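Local coordinates for putative uncharacterized protein (Chaetomium thermophilum, PDB 4XRI), which probably carries protein cargo into the nucleus as a HEAT-repeat transport receptor of the importin-beta family, with small-GTPase binding expected, at residues Q343-S348 and D389-D394. The protein carries 2 engineered substitutions. Sequence-based numbering, arbitrary orientation.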
ATOM      1  N   GLN A 343       3.724 -27.992  -5.909  1.00 54.56           N
ATOM      2  CA  GLN A 343       4.083 -27.429  -4.610  1.00 56.93           C
ATOM      3  C   GLN A 343       5.417 -27.974  -4.124  1.00 63.04           C
ATOM      4  O   GLN A 343       5.754 -29.132  -4.364  1.00 62.18           O
ATOM      5  CB  GLN A 343       3.008 -27.717  -3.556  1.00 56.10           C
ATOM      6  CG  GLN A 343       1.586 -27.434  -3.985  1.00 53.50           C
ATOM      7  CD  GLN A 343       0.890 -28.668  -4.516  1.00 56.67           C
ATOM      8  OE1 GLN A 343       1.492 -29.478  -5.217  1.00 48.98           O
ATOM      9  NE2 GLN A 343      -0.385 -28.821  -4.177  1.00 57.65           N
ATOM     10  N   ASP A 344       6.174 -27.124  -3.443  1.00 68.40           N
ATOM     11  CA  ASP A 344       7.364 -27.562  -2.734  1.00 79.56           C
ATOM     12  C   ASP A 344       7.094 -27.457  -1.243  1.00 84.91           C
ATOM     13  O   ASP A 344       7.070 -26.363  -0.683  1.00 82.75           O
ATOM     14  CB  ASP A 344       8.586 -26.729  -3.127  1.00 84.44           C
ATOM     15  CG  ASP A 344       9.892 -27.365  -2.686  1.00 92.25           C
ATOM     16  OD1 ASP A 344       9.855 -28.310  -1.869  1.00 97.21           O
ATOM     17  OD2 ASP A 344      10.958 -26.918  -3.156  1.00 93.86           O
ATOM     18  N   GLU A 345       6.881 -28.604  -0.608  1.00 84.52           N
ATOM     19  CA  GLU A 345       6.522 -28.653   0.803  1.00 88.73           C
ATOM     20  C   GLU A 345       7.645 -28.139   1.697  1.00 87.21           C
ATOM     21  O   GLU A 345       7.398 -27.642   2.797  1.00 84.85           O
ATOM     22  CB  GLU A 345       6.141 -30.081   1.207  1.00 93.34           C
ATOM     23  CG  GLU A 345       7.205 -31.137   0.916  1.00 96.87           C
ATOM     24  CD  GLU A 345       7.253 -31.552  -0.547  1.00100.11           C
ATOM     25  OE1 GLU A 345       6.510 -30.964  -1.363  1.00 97.62           O
ATOM     26  OE2 GLU A 345       8.035 -32.467  -0.880  1.00105.42           O
ATOM     27  N   ASP A 346       8.878 -28.251   1.217  1.00 86.95           N
ATOM     28  CA  ASP A 346      10.041 -27.816   1.981  1.00 91.87           C
ATOM     29  C   ASP A 346      10.231 -26.304   1.936  1.00 94.06           C
ATOM     30  O   ASP A 346      10.672 -25.699   2.913  1.00 95.13           O
ATOM     31  CB  ASP A 346      11.306 -28.505   1.465  1.00 91.47           C
ATOM     32  CG  ASP A 346      11.276 -30.005   1.666  1.00 94.61           C
ATOM     33  OD1 ASP A 346      10.713 -30.458   2.683  1.00 97.10           O
ATOM     34  OD2 ASP A 346      11.816 -30.730   0.804  1.00 95.08           O
ATOM     35  N   ALA A 347       9.894 -25.708   0.794  1.00 92.72           N
ATOM     36  CA  ALA A 347      10.165 -24.297   0.520  1.00 93.83           C
ATOM     37  C   ALA A 347       9.664 -23.356   1.616  1.00 99.57           C
ATOM     38  O   ALA A 347       8.650 -23.619   2.262  1.00100.49           O
ATOM     39  CB  ALA A 347       9.555 -23.904  -0.817  1.00 88.61           C
ATOM     40  N   SER A 348      10.391 -22.259   1.813  1.00 99.97           N
ATOM     41  CA  SER A 348      10.080 -21.290   2.858  1.00100.52           C
ATOM     42  C   SER A 348       8.763 -20.566   2.593  1.00100.01           C
ATOM     43  O   SER A 348       8.184 -20.685   1.513  1.00 97.36           O
ATOM     44  CB  SER A 348      11.213 -20.269   2.987  1.00 99.81           C
ATOM     45  OG  SER A 348      12.470 -20.912   3.107  1.00100.89           O
ATOM     46  N   ASP A 389      -2.370 -38.575  -4.587  1.00 50.60           N
ATOM     47  CA  ASP A 389      -1.301 -37.607  -4.389  1.00 51.07           C
ATOM     48  C   ASP A 389      -1.868 -36.342  -3.754  1.00 51.72           C
ATOM     49  O   ASP A 389      -2.779 -35.721  -4.299  1.00 49.36           O
ATOM     50  CB  ASP A 389      -0.619 -37.279  -5.722  1.00 51.11           C
ATOM     51  CG  ASP A 389       0.670 -36.493  -5.549  1.00 54.30           C
ATOM     52  OD1 ASP A 389       1.447 -36.416  -6.523  1.00 64.82           O
ATOM     53  OD2 ASP A 389       0.916 -35.963  -4.445  1.00 49.89           O
ATOM     54  N   TRP A 390      -1.320 -35.959  -2.605  1.00 51.89           N
ATOM     55  CA  TRP A 390      -1.803 -34.788  -1.882  1.00 54.91           C
ATOM     56  C   TRP A 390      -1.597 -33.504  -2.683  1.00 58.06           C
ATOM     57  O   TRP A 390      -2.303 -32.519  -2.473  1.00 54.21           O
ATOM     58  CB  TRP A 390      -1.113 -34.671  -0.522  1.00 55.54           C
ATOM     59  CG  TRP A 390       0.345 -34.353  -0.608  1.00 55.13           C
ATOM     60  CD1 TRP A 390       1.379 -35.242  -0.621  1.00 60.79           C
ATOM     61  CD2 TRP A 390       0.936 -33.050  -0.697  1.00 54.62           C
ATOM     62  NE1 TRP A 390       2.576 -34.576  -0.711  1.00 63.25           N
ATOM     63  CE2 TRP A 390       2.333 -33.229  -0.758  1.00 60.04           C
ATOM     64  CE3 TRP A 390       0.420 -31.751  -0.729  1.00 52.15           C
ATOM     65  CZ2 TRP A 390       3.219 -32.158  -0.852  1.00 57.41           C
ATOM     66  CZ3 TRP A 390       1.302 -30.688  -0.822  1.00 51.54           C
ATOM     67  CH2 TRP A 390       2.686 -30.899  -0.882  1.00 56.97           C
ATOM     68  N   HIS A 391      -0.624 -33.518  -3.593  1.00 52.61           N
ATOM     69  CA  HIS A 391      -0.379 -32.385  -4.483  1.00 49.31           C
ATOM     70  C   HIS A 391      -1.642 -31.997  -5.240  1.00 44.77           C
ATOM     71  O   HIS A 391      -1.953 -30.816  -5.392  1.00 47.96           O
ATOM     72  CB  HIS A 391       0.734 -32.706  -5.487  1.00 55.24           C
ATOM     73  CG  HIS A 391       2.085 -32.880  -4.868  1.00 61.48           C
ATOM     74  ND1 HIS A 391       2.543 -34.096  -4.406  1.00 66.16           N
ATOM     75  CD2 HIS A 391       3.085 -31.994  -4.649  1.00 59.73           C
ATOM     76  CE1 HIS A 391       3.763 -33.948  -3.923  1.00 66.73           C
ATOM     77  NE2 HIS A 391       4.116 -32.681  -4.057  1.00 64.75           N
ATOM     78  N   PHE A 392      -2.365 -33.007  -5.711  1.00 43.20           N
ATOM     79  CA  PHE A 392      -3.537 -32.797  -6.550  1.00 44.45           C
ATOM     80  C   PHE A 392      -4.787 -32.472  -5.739  1.00 48.82           C
ATOM     81  O   PHE A 392      -5.630 -31.693  -6.182  1.00 48.49           O
ATOM     82  CB  PHE A 392      -3.780 -34.030  -7.421  1.00 45.14           C
ATOM     83  CG  PHE A 392      -2.786 -34.188  -8.536  1.00 49.10           C
ATOM     84  CD1 PHE A 392      -3.122 -33.838  -9.833  1.00 44.63           C
ATOM     85  CD2 PHE A 392      -1.511 -34.671  -8.285  1.00 51.49           C
ATOM     86  CE1 PHE A 392      -2.209 -33.976 -10.861  1.00 52.22           C
ATOM     87  CE2 PHE A 392      -0.595 -34.809  -9.310  1.00 52.82           C
ATOM     88  CZ  PHE A 392      -0.944 -34.462 -10.599  1.00 51.83           C
ATOM     89  N   ARG A 393      -4.909 -33.069  -4.557  1.00 44.21           N
ATOM     90  CA  ARG A 393      -6.006 -32.732  -3.655  1.00 42.98           C
ATOM     91  C   ARG A 393      -5.863 -31.290  -3.187  1.00 46.05           C
ATOM     92  O   ARG A 393      -6.828 -30.524  -3.194  1.00 45.67           O
ATOM     93  CB  ARG A 393      -6.047 -33.677  -2.451  1.00 40.80           C
ATOM     94  CG  ARG A 393      -6.321 -35.130  -2.803  1.00 51.39           C
ATOM     95  CD  ARG A 393      -6.839 -35.903  -1.598  1.00 46.83           C
ATOM     96  NE  ARG A 393      -5.922 -35.850  -0.462  1.00 50.00           N
ATOM     97  CZ  ARG A 393      -4.842 -36.613  -0.334  1.00 49.00           C
ATOM     98  NH1 ARG A 393      -4.532 -37.488  -1.280  1.00 48.56           N
ATOM     99  NH2 ARG A 393      -4.070 -36.497   0.737  1.00 47.73           N
ATOM    100  N   ASP A 394      -4.647 -30.935  -2.784  1.00 50.30           N
ATOM    101  CA  ASP A 394      -4.332 -29.577  -2.366  1.00 50.99           C
ATOM    102  C   ASP A 394      -4.590 -28.592  -3.499  1.00 46.11           C
ATOM    103  O   ASP A 394      -5.139 -27.513  -3.281  1.00 46.69           O
ATOM    104  CB  ASP A 394      -2.876 -29.476  -1.906  1.00 45.95           C
ATOM    105  CG  ASP A 394      -2.503 -28.075  -1.463  1.00 47.87           C
ATOM    106  OD1 ASP A 394      -2.791 -27.727  -0.301  1.00 47.24           O
ATOM    107  OD2 ASP A 394      -1.917 -27.327  -2.273  1.00 52.14           O
TER
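Both amide hydrogens of Gln343 are spent on the start of helix 390-402. Gln343 NE2 gives one to the backbone O of His391 at 2.8 Å, nearly straight (166°) and along a lone pair in the carbonyl plane, and the other to Asp394 OD2 at 2.9 Å, reaching that oxygen from above the carboxylate plane. Since both acceptors lie close to the amide plane, the two bonds fix the rotation of the group. Glutamine suits the place because a primary amide offers two N-H donors and an acceptor at one tip: the bend at chi2 (95°) brings NE2 between its acceptors, and Gln343 OE1 meets the edge of the imidazole, 3.0 Å from His391 CD2, a polarised C-H. Beside it, the Gln343 CB and the Glu345 CB approach CH2 of Trp390, while Glu345 OE1 lies at the indole edge, 3.5 Å from Trp390 CZ2, where slightly positive C-H groups probably favour a carboxylate.

Asp389 sets up the imidazole. As N-cap, its short side chain reaches the backbone N-H of His391, two residues on; Asp389 OD2 also accepts, through its syn lone pair, from His391 ND1 at a very short 2.5 Å, which would probably favour a positively charged ring. The rims of the His391 and Trp390 rings overlap. Asp394 sends OD2 to the glutamine and OD1 to Ser437, so both oxygens of this buried carboxylate have donors.

The loop between helices 324-340 and 354-369 is thereby tied to helix 390-402 at the surface of the HEAT-repeat array, where the start of helix 432-449 brings Gln433 against Glu345, Trp390 and Asp394.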